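PDB 4KK3: Low molecular weight protein-tyrosine-phosphatase YwlE from Bacillus subtilis subsp. subtilis, which removes the phosphate from phosphoarginine residues of many proteins, counteracting the arginine kinase McsB, and can restore DNA binding by the repressor CtsR by dephosphorylating it. Local coordinates for residues Ala54-Lys58 and Tyr127-Asp132; Leu20-Ile24 and Leu138-Ala142; Ala82-Gln86 and His113-Leu117; Thr48-Glu53 and Gly122-Tyr127. All blocks are in the same frame, centred on the assembly; numbering follows the deposited sequence.

Followed from the N terminus, the chain illustrates how one long C-terminal helix can gather segments far apart in sequence. Leu20-Ile24, on helix 13-28, does not meet its partner, Leu138-Ala142, until near the chain's end, so interaction 2 closes the widest loop and encloses the other three. Helix 49-56 and its flanking residues supply Thr48-Glu53 to interaction 4 and Ala54-Lys58 to interaction 1; their partners follow in the same order at the start of helix 124-145, so these two contacts cross and share Tyr127. Interaction 3 is nested inside all the others: it joins the chain leaving strand 79-82 to the loop before helix 124-145. Leu20 touches both Leu55 and Arg131, bringing interactions 1 and 2 together.

Interaction 1: residues Ala54-Lys58 and Tyr127-Asp132; sequences ALFEK and YKQTRD
A salt-bridge network joins helix 49-56 to an early part of helix 124-145. Residues 54-56 and 127-132 are helical, Lys58 lies in a loop, and Ala54 CA is 5.5 Å from Lys128 CA. Arg131 is t at chi1 and chi2 and bends at chi3 (p), so that its NH1 donates to the backbone Ala54 O (2.8 Å), in the guanidinium plane, and faces Glu57 OE2 across a 3.4 Å salt bridge. Glu57, t at chi1 and chi2, also pairs OE1 with Lys128 NZ at 2.7 Å; the lysine is m at chi1 and extended (t) beyond. Asp132 (chi1 m) completes the network, its OD1 taking a bond from Arg131 NE at 3.1 Å. Apolar contacts complete the interface: Ala54 CB to Tyr127 CB at 4.4 Å, and Leu55 (m, t) CD2 to Arg131 CG at 3.8 Å. Leu55 also reaches Met16 and Ala19 of helix 13-28. Lys58, m at chi1 and chi2, covers one face of the guanidinium, its CE 3.4 Å from Arg131 NH2.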
loop_
_atom_site.group_PDB
_atom_site.type_symbol
_atom_site.label_atom_id
_atom_site.label_comp_id
_atom_site.label_asym_id
_atom_site.label_seq_id
_atom_site.Cartn_x
_atom_site.Cartn_y
_atom_site.Cartn_z
ATOM N N ALA A 54 3.994 -5.975 -14.217
ATOM C CA ALA A 54 5.160 -5.515 -13.475
ATOM C C ALA A 54 5.548 -6.486 -12.357
ATOM O O ALA A 54 6.729 -6.760 -12.140
ATOM C CB ALA A 54 4.897 -4.114 -12.895
ATOM N N LEU A 55 4.553 -7.032 -11.665
ATOM C CA LEU A 55 4.843 -7.966 -10.582
ATOM C C LEU A 55 5.156 -9.350 -11.145
ATOM O O LEU A 55 5.985 -10.067 -10.589
ATOM C CB LEU A 55 3.692 -8.065 -9.592
ATOM C CG LEU A 55 3.399 -6.780 -8.799
ATOM C CD1 LEU A 55 2.791 -7.066 -7.430
ATOM C CD2 LEU A 55 4.605 -5.853 -8.682
ATOM N N PHE A 56 4.491 -9.703 -12.240
ATOM C CA PHE A 56 4.686 -11.005 -12.878
ATOM C C PHE A 56 6.157 -11.197 -13.283
ATOM O O PHE A 56 6.727 -12.298 -13.159
ATOM C CB PHE A 56 3.745 -11.108 -14.089
ATOM C CG PHE A 56 3.763 -12.459 -14.775
ATOM C CD1 PHE A 56 2.982 -13.500 -14.305
ATOM C CD2 PHE A 56 4.525 -12.657 -15.907
ATOM C CE1 PHE A 56 2.986 -14.743 -14.953
ATOM C CE2 PHE A 56 4.535 -13.888 -16.555
ATOM C CZ PHE A 56 3.757 -14.922 -16.073
ATOM N N GLU A 57 6.778 -10.108 -13.731
ATOM C CA GLU A 57 8.196 -10.093 -14.077
ATOM C C GLU A 57 9.097 -10.529 -12.912
ATOM O O GLU A 57 10.133 -11.170 -13.119
ATOM C CB GLU A 57 8.605 -8.706 -14.588
ATOM C CG GLU A 57 10.101 -8.432 -14.561
ATOM C CD GLU A 57 10.437 -7.051 -15.076
ATOM O OE1 GLU A 57 9.638 -6.520 -15.867
ATOM O OE2 GLU A 57 11.488 -6.493 -14.691
ATOM N N LYS A 58 8.678 -10.207 -11.695
ATOM C CA LYS A 58 9.408 -10.571 -10.487
ATOM C C LYS A 58 8.841 -11.820 -9.820
ATOM O O LYS A 58 9.117 -12.082 -8.645
ATOM C CB LYS A 58 9.376 -9.406 -9.491
ATOM C CG LYS A 58 9.966 -8.123 -10.041
ATOM C CD LYS A 58 11.483 -8.187 -10.054
ATOM C CE LYS A 58 12.086 -6.806 -10.235
ATOM N NZ LYS A 58 13.563 -6.816 -10.081
ATOM N N TYR A 127 5.129 1.896 -14.646
ATOM C CA TYR A 127 4.739 0.934 -13.616
ATOM C C TYR A 127 5.926 0.205 -13.005
ATOM O O TYR A 127 5.951 -0.036 -11.803
ATOM C CB TYR A 127 3.768 -0.099 -14.168
ATOM C CG TYR A 127 2.333 0.341 -14.172
ATOM C CD1 TYR A 127 1.864 1.205 -15.145
ATOM C CD2 TYR A 127 1.437 -0.121 -13.213
ATOM C CE1 TYR A 127 0.553 1.606 -15.161
ATOM C CE2 TYR A 127 0.111 0.272 -13.229
ATOM C CZ TYR A 127 -0.320 1.137 -14.201
ATOM O OH TYR A 127 -1.635 1.539 -14.227
ATOM N N LYS A 128 6.904 -0.160 -13.824
ATOM C CA LYS A 128 8.051 -0.886 -13.295
ATOM C C LYS A 128 8.870 0.014 -12.377
ATOM O O LYS A 128 9.432 -0.451 -11.392
ATOM C CB LYS A 128 8.905 -1.500 -14.409
ATOM C CG LYS A 128 8.193 -2.611 -15.149
ATOM C CD LYS A 128 9.109 -3.229 -16.200
ATOM C CE LYS A 128 8.350 -4.126 -17.150
ATOM N NZ LYS A 128 9.277 -4.924 -18.014
ATOM N N GLN A 129 8.909 1.308 -12.689
ATOM C CA GLN A 129 9.564 2.284 -11.823
ATOM C C GLN A 129 8.829 2.417 -10.487
ATOM O O GLN A 129 9.450 2.468 -9.432
ATOM C CB GLN A 129 9.671 3.641 -12.525
ATOM C CG GLN A 129 10.585 3.621 -13.752
ATOM C CD GLN A 129 10.619 4.952 -14.484
ATOM O OE1 GLN A 129 9.932 5.141 -15.490
ATOM N NE2 GLN A 129 11.423 5.882 -13.981
ATOM N N THR A 130 7.503 2.451 -10.541
ATOM C CA THR A 130 6.688 2.461 -9.328
ATOM C C THR A 130 6.933 1.197 -8.506
ATOM O O THR A 130 7.136 1.244 -7.289
ATOM C CB THR A 130 5.204 2.559 -9.668
ATOM O OG1 THR A 130 4.966 3.790 -10.356
ATOM C CG2 THR A 130 4.363 2.528 -8.398
ATOM N N ARG A 131 6.933 0.060 -9.190
ATOM C CA ARG A 131 7.228 -1.204 -8.523
ATOM C C ARG A 131 8.562 -1.138 -7.767
ATOM O O ARG A 131 8.645 -1.533 -6.605
ATOM C CB ARG A 131 7.267 -2.346 -9.547
ATOM C CG ARG A 131 7.661 -3.684 -8.932
ATOM C CD ARG A 131 8.114 -4.661 -10.022
ATOM N NE ARG A 131 9.407 -4.274 -10.587
ATOM C CZ ARG A 131 9.847 -4.627 -11.794
ATOM N NH1 ARG A 131 9.104 -5.372 -12.611
ATOM N NH2 ARG A 131 11.035 -4.208 -12.197
ATOM N N ASP A 132 9.608 -0.660 -8.439
ATOM C CA ASP A 132 10.940 -0.601 -7.841
ATOM C C ASP A 132 10.998 0.375 -6.672
ATOM O O ASP A 132 11.661 0.120 -5.669
ATOM C CB ASP A 132 11.991 -0.225 -8.886
ATOM C CG ASP A 132 12.234 -1.341 -9.896
ATOM O OD1 ASP A 132 11.769 -2.472 -9.649
ATOM O OD2 ASP A 132 12.891 -1.091 -10.929
#

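Interaction 2: residues Leu20-Ile24 and Leu138-Ala142; sequences LFKSI and LRQLA
This is a buried, apolar helix-helix contact between helix 13-28 and the C-terminal helix 124-145, in the alpha/beta fold of the low molecular weight phosphatases. Both segments are helical throughout; their axes approach to 9.7 Å and cross at -44°. Phe21 CA lies 5.9 Å from Leu138 CA, and Ile24 CA 6.7 Å from Arg139 CA. The Phe21 ring, with chi1 t, is pressed against the second helix: Leu141 (t, p) sets CD2 over one face, a CH-pi contact 4.1 Å from the centroid, while Leu138 O lies near the ring plane, 3.7 Å from Phe21 CE1. Leu138 (m, t) fits between neighbours, its CD1 3.9 Å from Leu20 CB and its CB 3.8 Å from Ile24 CD1. Phe21 also packs on Val34 of strand 33-38, joining helix 13-28 to the sheet, and on Leu30 of a loop. At the exposed margin, Ile24 CG1 lies over the Arg139 guanidinium, whose NH2 forms a salt bridge with Glu135. Ile24 (m, t) places CG2 3.6 Å from Ala142 CB.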
loop_
_atom_site.group_PDB
_atom_site.type_symbol
_atom_site.label_atom_id
_atom_site.label_comp_id
_atom_site.label_asym_id
_atom_site.label_seq_id
_atom_site.Cartn_x
_atom_site.Cartn_y
_atom_site.Cartn_z
ATOM N N LEU A 20 3.794 -7.052 -2.984
ATOM C CA LEU A 20 5.230 -6.957 -2.721
ATOM C C LEU A 20 5.541 -7.138 -1.226
ATOM O O LEU A 20 6.452 -7.894 -0.855
ATOM C CB LEU A 20 5.801 -5.621 -3.215
ATOM C CG LEU A 20 5.864 -5.388 -4.729
ATOM C CD1 LEU A 20 6.188 -3.935 -5.026
ATOM C CD2 LEU A 20 6.931 -6.294 -5.329
ATOM N N PHE A 21 4.797 -6.442 -0.366
ATOM C CA PHE A 21 5.054 -6.551 1.073
ATOM C C PHE A 21 4.733 -7.930 1.671
ATOM O O PHE A 21 5.439 -8.404 2.570
ATOM C CB PHE A 21 4.337 -5.450 1.852
ATOM C CG PHE A 21 4.780 -5.351 3.277
ATOM C CD1 PHE A 21 6.082 -4.975 3.579
ATOM C CD2 PHE A 21 3.906 -5.628 4.309
ATOM C CE1 PHE A 21 6.505 -4.890 4.908
ATOM C CE2 PHE A 21 4.327 -5.540 5.638
ATOM C CZ PHE A 21 5.622 -5.173 5.922
ATOM N N LYS A 22 3.672 -8.569 1.191
ATOM C CA LYS A 22 3.342 -9.912 1.672
ATOM C C LYS A 22 4.498 -10.867 1.399
ATOM O O LYS A 22 4.849 -11.689 2.248
ATOM C CB LYS A 22 2.066 -10.434 1.017
ATOM C CG LYS A 22 0.780 -9.868 1.608
ATOM C CD LYS A 22 -0.405 -10.246 0.735
ATOM C CE LYS A 22 -1.733 -9.986 1.419
ATOM N NZ LYS A 22 -2.867 -10.288 0.492
ATOM N N SER A 23 5.095 -10.737 0.218
ATOM C CA SER A 23 6.225 -11.579 -0.164
ATOM C C SER A 23 7.443 -11.327 0.715
ATOM O O SER A 23 8.050 -12.267 1.238
ATOM C CB SER A 23 6.599 -11.335 -1.626
ATOM O OG SER A 23 7.668 -12.184 -2.010
ATOM N N ILE A 24 7.793 -10.049 0.856
ATOM C CA ILE A 24 8.910 -9.600 1.681
ATOM C C ILE A 24 8.721 -10.030 3.132
ATOM O O ILE A 24 9.643 -10.561 3.761
ATOM C CB ILE A 24 9.030 -8.051 1.631
ATOM C CG1 ILE A 24 9.652 -7.597 0.315
ATOM C CG2 ILE A 24 9.874 -7.538 2.787
ATOM C CD1 ILE A 24 9.425 -6.117 0.036
ATOM N N LEU A 138 9.412 -0.871 0.901
ATOM C CA LEU A 138 8.773 -1.966 1.614
ATOM C C LEU A 138 9.798 -2.897 2.246
ATOM O O LEU A 138 9.535 -3.466 3.300
ATOM C CB LEU A 138 7.829 -2.731 0.686
ATOM C CG LEU A 138 6.652 -1.849 0.232
ATOM C CD1 LEU A 138 5.888 -2.537 -0.895
ATOM C CD2 LEU A 138 5.714 -1.497 1.376
ATOM N N ARG A 139 10.963 -3.033 1.615
ATOM C CA ARG A 139 12.073 -3.740 2.256
ATOM C C ARG A 139 12.515 -3.043 3.538
ATOM O O ARG A 139 12.771 -3.706 4.546
ATOM C CB ARG A 139 13.255 -3.940 1.303
ATOM C CG ARG A 139 12.942 -4.933 0.196
ATOM C CD ARG A 139 14.171 -5.361 -0.577
ATOM N NE ARG A 139 13.807 -6.273 -1.661
ATOM C CZ ARG A 139 13.572 -7.573 -1.501
ATOM N NH1 ARG A 139 13.666 -8.132 -0.300
ATOM N NH2 ARG A 139 13.244 -8.320 -2.545
ATOM N N GLN A 140 12.581 -1.714 3.506
ATOM C CA GLN A 140 12.936 -0.943 4.697
ATOM C C GLN A 140 11.847 -1.054 5.756
ATOM O O GLN A 140 12.153 -1.173 6.939
ATOM C CB GLN A 140 13.158 0.532 4.385
ATOM C CG GLN A 140 14.170 0.866 3.315
ATOM C CD GLN A 140 14.174 2.357 2.993
ATOM O OE1 GLN A 140 14.539 3.186 3.836
ATOM N NE2 GLN A 140 13.744 2.707 1.781
ATOM N N LEU A 141 10.582 -0.989 5.330
ATOM C CA LEU A 141 9.457 -1.137 6.244
ATOM C C LEU A 141 9.558 -2.435 7.033
ATOM O O LEU A 141 9.374 -2.454 8.247
ATOM C CB LEU A 141 8.111 -1.062 5.505
ATOM C CG LEU A 141 6.829 -1.220 6.338
ATOM C CD1 LEU A 141 6.670 -0.061 7.327
ATOM C CD2 LEU A 141 5.585 -1.311 5.450
ATOM N N ALA A 142 9.854 -3.522 6.329
ATOM C CA ALA A 142 10.002 -4.821 6.955
ATOM C C ALA A 142 11.048 -4.781 8.068
ATOM O O ALA A 142 10.785 -5.221 9.184
ATOM C CB ALA A 142 10.354 -5.852 5.919
#

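Interaction 3: residues Ala82-Gln86 and His113-Leu117; sequences AMTHQ and HGDVL
Val116 N donates to Met83 O at 2.9 Å (angle 172°), a backbone bond to the residue following strand 79-82. Asp115 (chi1 m) shows how a loop side chain can be held by the start of a helix: its OD1 accepts from His85 N, first in helix 85-94, at 2.9 Å, and weakly from His85 ND1 at 3.4 Å. Thr84 (chi1 p) is that helix's N-cap, its OG1 bonded to His87 N. One water donates to Met83 O and Gly114 O, both at 2.8 Å; another bridges Asp115 OD2 (2.9 Å) and Gln86 N (3.0 Å). Residues 113-117 form no regular helix or strand; the touching parts, 83-85 and 113-116, run 143° apart end to end, Thr84 CA 4.5 Å from Asp115 CA. Farther out, the His85 ring (chi1 m) and the His113 ring (chi1 t) form an offset stack, centroids 3.5 Å apart and planes at 7°, while the SE of selenomethionine Met83 packs 4.0 Å from Val116 CB. Met83 touches the nucleophile Cys7 on strand 2-7; Val116, two residues before the proton donor/acceptor Asp118, accepts at O from Arg13 of helix 13-28, and the Val116 side chain rests on Glu133 and Leu137 of helix 124-145.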
loop_
_atom_site.group_PDB
_atom_site.type_symbol
_atom_site.label_atom_id
_atom_site.label_comp_id
_atom_site.label_asym_id
_atom_site.label_seq_id
_atom_site.Cartn_x
_atom_site.Cartn_y
_atom_site.Cartn_z
ATOM N N ALA A 82 -0.599 5.436 3.417
ATOM C CA ALA A 82 -1.164 6.050 2.236
ATOM C C ALA A 82 -0.065 6.346 1.240
ATOM O O ALA A 82 1.072 6.583 1.623
ATOM C CB ALA A 82 -1.845 7.373 2.645
HETATM N N MSE A 83 -0.401 6.383 -0.042
HETATM C CA MSE A 83 0.621 6.690 -1.050
HETATM C C MSE A 83 1.021 8.164 -1.071
HETATM O O MSE A 83 2.199 8.506 -1.246
HETATM C CB MSE A 83 0.175 6.264 -2.448
HETATM C CG MSE A 83 -0.046 4.769 -2.605
HETATM SE SE MSE A 83 1.535 3.707 -2.120
HETATM C CE MSE A 83 0.605 2.239 -1.253
ATOM N N THR A 84 0.041 9.047 -0.900
ATOM C CA THR A 84 0.314 10.481 -0.980
ATOM C C THR A 84 -0.221 11.249 0.234
ATOM O O THR A 84 -1.090 10.764 0.968
ATOM C CB THR A 84 -0.307 11.122 -2.241
ATOM O OG1 THR A 84 -1.720 11.257 -2.057
ATOM C CG2 THR A 84 -0.029 10.273 -3.498
ATOM N N HIS A 85 0.279 12.464 0.423
ATOM C CA HIS A 85 -0.217 13.299 1.505
ATOM C C HIS A 85 -1.682 13.690 1.264
ATOM O O HIS A 85 -2.464 13.804 2.196
ATOM C CB HIS A 85 0.703 14.511 1.747
ATOM C CG HIS A 85 1.892 14.195 2.609
ATOM N ND1 HIS A 85 3.082 13.723 2.096
ATOM C CD2 HIS A 85 2.067 14.269 3.952
ATOM C CE1 HIS A 85 3.937 13.519 3.084
ATOM N NE2 HIS A 85 3.349 13.852 4.218
ATOM N N GLN A 86 -2.064 13.841 0.006
ATOM C CA GLN A 86 -3.465 14.060 -0.316
ATOM C C GLN A 86 -4.349 12.876 0.089
ATOM O O GLN A 86 -5.494 13.059 0.483
ATOM C CB GLN A 86 -3.637 14.336 -1.805
ATOM C CG GLN A 86 -5.047 14.692 -2.165
ATOM C CD GLN A 86 -5.516 15.953 -1.461
ATOM O OE1 GLN A 86 -6.311 15.903 -0.522
ATOM N NE2 GLN A 86 -5.017 17.089 -1.908
ATOM N N HIS A 113 9.036 13.926 3.836
ATOM C CA HIS A 113 7.840 14.202 3.060
ATOM C C HIS A 113 8.071 13.646 1.659
ATOM O O HIS A 113 9.133 13.836 1.076
ATOM C CB HIS A 113 7.640 15.723 2.990
ATOM C CG HIS A 113 6.214 16.153 2.827
ATOM N ND1 HIS A 113 5.463 16.650 3.872
ATOM C CD2 HIS A 113 5.408 16.185 1.739
ATOM C CE1 HIS A 113 4.254 16.958 3.436
ATOM N NE2 HIS A 113 4.193 16.682 2.145
ATOM N N GLY A 114 7.091 12.937 1.123
ATOM C CA GLY A 114 7.208 12.427 -0.226
ATOM C C GLY A 114 6.010 11.599 -0.615
ATOM O O GLY A 114 5.394 10.929 0.221
ATOM N N ASP A 115 5.665 11.652 -1.897
ATOM C CA ASP A 115 4.518 10.910 -2.403
ATOM C C ASP A 115 5.006 9.765 -3.297
ATOM O O ASP A 115 6.035 9.888 -3.955
ATOM C CB ASP A 115 3.595 11.825 -3.216
ATOM C CG ASP A 115 2.879 12.856 -2.356
ATOM O OD1 ASP A 115 2.717 12.627 -1.141
ATOM O OD2 ASP A 115 2.473 13.907 -2.894
ATOM N N VAL A 116 4.259 8.671 -3.308
ATOM C CA VAL A 116 4.398 7.660 -4.366
ATOM C C VAL A 116 3.382 8.022 -5.445
ATOM O O VAL A 116 2.178 7.824 -5.265
ATOM C CB VAL A 116 4.121 6.240 -3.860
ATOM C CG1 VAL A 116 4.182 5.238 -5.026
ATOM C CG2 VAL A 116 5.124 5.855 -2.773
ATOM N N LEU A 117 3.865 8.568 -6.554
ATOM C CA LEU A 117 2.972 9.129 -7.581
ATOM C C LEU A 117 2.186 8.072 -8.366
ATOM O O LEU A 117 2.664 6.951 -8.581
ATOM C CB LEU A 117 3.758 10.028 -8.538
ATOM C CG LEU A 117 4.490 11.204 -7.897
ATOM C CD1 LEU A 117 5.242 12.006 -8.945
ATOM C CD2 LEU A 117 3.481 12.068 -7.167
HETATM O O HOH W 1 4.495 8.251 0.343
HETATM O O HOH W 2 -0.140 14.737 -2.087
#

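Interaction 4: residues Thr48-Glu53 and Gly122-Tyr127; sequences TPHAVE and GSIDIY
Tyr127 (chi1 m) lays its ring beneath His50: the histidine CB sits over the ring face in a CH-pi contact, 3.4 Å from the centroid and 11° off the normal. The His50 ring itself, with chi1 m and chi2 near -13°, turns its edge toward the tyrosine face, an offset edge-to-face pair with centroids 5.3 Å apart and planes at 73°. Near the plane of that imidazole, Gly122 O lies 3.2 Å from His50 CD2. These contacts join the first turns of two helices, 49-56 and 124-145, each opened by a hydroxyl N-cap. Thr48 (chi1 p) accepts weakly from Ala51 N at OG1 (3.3 Å); Ser123 (chi1 p) accepts weakly at OG from Asp125 N (3.2 Å) and Ile126 N (3.4 Å). The closest CA pair is His50 and Ile124, 5.5 Å apart. Ile124, t then p, brings CD1 to 3.4 Å from His50 O and 3.6 Å from Glu53 OE1, while Ala51 CB packs 3.9 Å from Tyr127 CE2. Thr48 and Tyr127 border the substrate-binding loop: both touch Cys12, and Thr48 also touches Thr11, a site important for substrate discrimination. Thr48 OG1 donates a weak 3.2 Å bond to Tyr127 OH.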
loop_
_atom_site.group_PDB
_atom_site.type_symbol
_atom_site.label_atom_id
_atom_site.label_comp_id
_atom_site.label_asym_id
_atom_site.label_seq_id
_atom_site.Cartn_x
_atom_site.Cartn_y
_atom_site.Cartn_z
ATOM N N THR A 48 -4.629 -3.275 -12.559
ATOM C CA THR A 48 -4.502 -2.954 -13.975
ATOM C C THR A 48 -3.536 -3.934 -14.615
ATOM O O THR A 48 -2.674 -4.472 -13.937
ATOM C CB THR A 48 -3.953 -1.547 -14.198
ATOM O OG1 THR A 48 -2.631 -1.470 -13.658
ATOM C CG2 THR A 48 -4.853 -0.512 -13.526
ATOM N N PRO A 49 -3.674 -4.153 -15.922
ATOM C CA PRO A 49 -2.783 -5.108 -16.588
ATOM C C PRO A 49 -1.305 -4.798 -16.381
ATOM O O PRO A 49 -0.525 -5.716 -16.146
ATOM C CB PRO A 49 -3.159 -4.955 -18.062
ATOM C CG PRO A 49 -4.588 -4.548 -18.029
ATOM C CD PRO A 49 -4.721 -3.648 -16.825
ATOM N N HIS A 50 -0.925 -3.525 -16.444
ATOM C CA HIS A 50 0.475 -3.151 -16.271
ATOM C C HIS A 50 1.003 -3.463 -14.871
ATOM O O HIS A 50 2.172 -3.822 -14.720
ATOM C CB HIS A 50 0.691 -1.668 -16.566
ATOM C CG HIS A 50 0.676 -1.327 -18.024
ATOM N ND1 HIS A 50 0.754 -2.278 -19.018
ATOM C CD2 HIS A 50 0.606 -0.130 -18.654
ATOM C CE1 HIS A 50 0.723 -1.684 -20.198
ATOM N NE2 HIS A 50 0.631 -0.380 -20.005
ATOM N N ALA A 51 0.155 -3.292 -13.856
ATOM C CA ALA A 51 0.552 -3.590 -12.476
ATOM C C ALA A 51 0.787 -5.097 -12.346
ATOM O O ALA A 51 1.776 -5.556 -11.741
ATOM C CB ALA A 51 -0.521 -3.124 -11.493
ATOM N N VAL A 52 -0.130 -5.856 -12.928
ATOM C CA VAL A 52 -0.004 -7.313 -12.950
ATOM C C VAL A 52 1.275 -7.759 -13.654
ATOM O O VAL A 52 2.021 -8.617 -13.148
ATOM C CB VAL A 52 -1.233 -7.979 -13.601
ATOM C CG1 VAL A 52 -0.956 -9.457 -13.897
ATOM C CG2 VAL A 52 -2.438 -7.838 -12.693
ATOM N N GLU A 53 1.534 -7.176 -14.819
ATOM C CA GLU A 53 2.715 -7.529 -15.602
ATOM C C GLU A 53 4.002 -7.140 -14.860
ATOM O O GLU A 53 4.974 -7.891 -14.844
ATOM C CB GLU A 53 2.650 -6.882 -17.000
ATOM C CG GLU A 53 3.952 -6.982 -17.793
ATOM C CD GLU A 53 3.830 -6.442 -19.211
ATOM O OE1 GLU A 53 2.792 -5.820 -19.535
ATOM O OE2 GLU A 53 4.774 -6.644 -20.007
ATOM N N GLY A 122 0.043 5.264 -17.383
ATOM C CA GLY A 122 1.423 5.281 -17.833
ATOM C C GLY A 122 1.829 3.991 -18.524
ATOM O O GLY A 122 1.086 3.010 -18.517
ATOM N N SER A 123 3.013 3.997 -19.126
ATOM C CA SER A 123 3.514 2.826 -19.844
ATOM C C SER A 123 3.938 1.763 -18.853
ATOM O O SER A 123 3.998 2.018 -17.653
ATOM C CB SER A 123 4.710 3.202 -20.706
ATOM O OG SER A 123 5.823 3.520 -19.892
ATOM N N ILE A 124 4.256 0.575 -19.359
ATOM C CA ILE A 124 4.755 -0.498 -18.508
ATOM C C ILE A 124 6.022 -0.043 -17.782
ATOM O O ILE A 124 6.268 -0.433 -16.646
ATOM C CB ILE A 124 5.006 -1.798 -19.326
ATOM C CG1 ILE A 124 5.336 -2.977 -18.407
ATOM C CG2 ILE A 124 6.107 -1.598 -20.378
ATOM C CD1 ILE A 124 4.241 -3.306 -17.408
ATOM N N ASP A 125 6.817 0.809 -18.423
ATOM C CA ASP A 125 8.037 1.289 -17.787
ATOM C C ASP A 125 7.770 2.215 -16.603
ATOM O O ASP A 125 8.519 2.192 -15.623
ATOM C CB ASP A 125 8.968 1.932 -18.804
ATOM C CG ASP A 125 9.374 0.965 -19.893
ATOM O OD1 ASP A 125 10.073 -0.025 -19.586
ATOM O OD2 ASP A 125 8.979 1.191 -21.051
ATOM N N ILE A 126 6.712 3.018 -16.688
ATOM C CA ILE A 126 6.285 3.835 -15.544
ATOM C C ILE A 126 5.913 2.934 -14.364
ATOM O O ILE A 126 6.335 3.164 -13.224
ATOM C CB ILE A 126 5.076 4.729 -15.890
ATOM C CG1 ILE A 126 5.471 5.801 -16.904
ATOM C CG2 ILE A 126 4.521 5.413 -14.630
ATOM C CD1 ILE A 126 6.439 6.830 -16.354
ATOM N N TYR A 127 5.129 1.896 -14.646
ATOM C CA TYR A 127 4.739 0.934 -13.616
ATOM C C TYR A 127 5.926 0.205 -13.005
ATOM O O TYR A 127 5.951 -0.036 -11.803
ATOM C CB TYR A 127 3.768 -0.099 -14.168
ATOM C CG TYR A 127 2.333 0.341 -14.172
ATOM C CD1 TYR A 127 1.864 1.205 -15.145
ATOM C CD2 TYR A 127 1.437 -0.121 -13.213
ATOM C CE1 TYR A 127 0.553 1.606 -15.161
ATOM C CE2 TYR A 127 0.111 0.272 -13.229
ATOM C CZ TYR A 127 -0.320 1.137 -14.201
ATOM O OH TYR A 127 -1.635 1.539 -14.227
#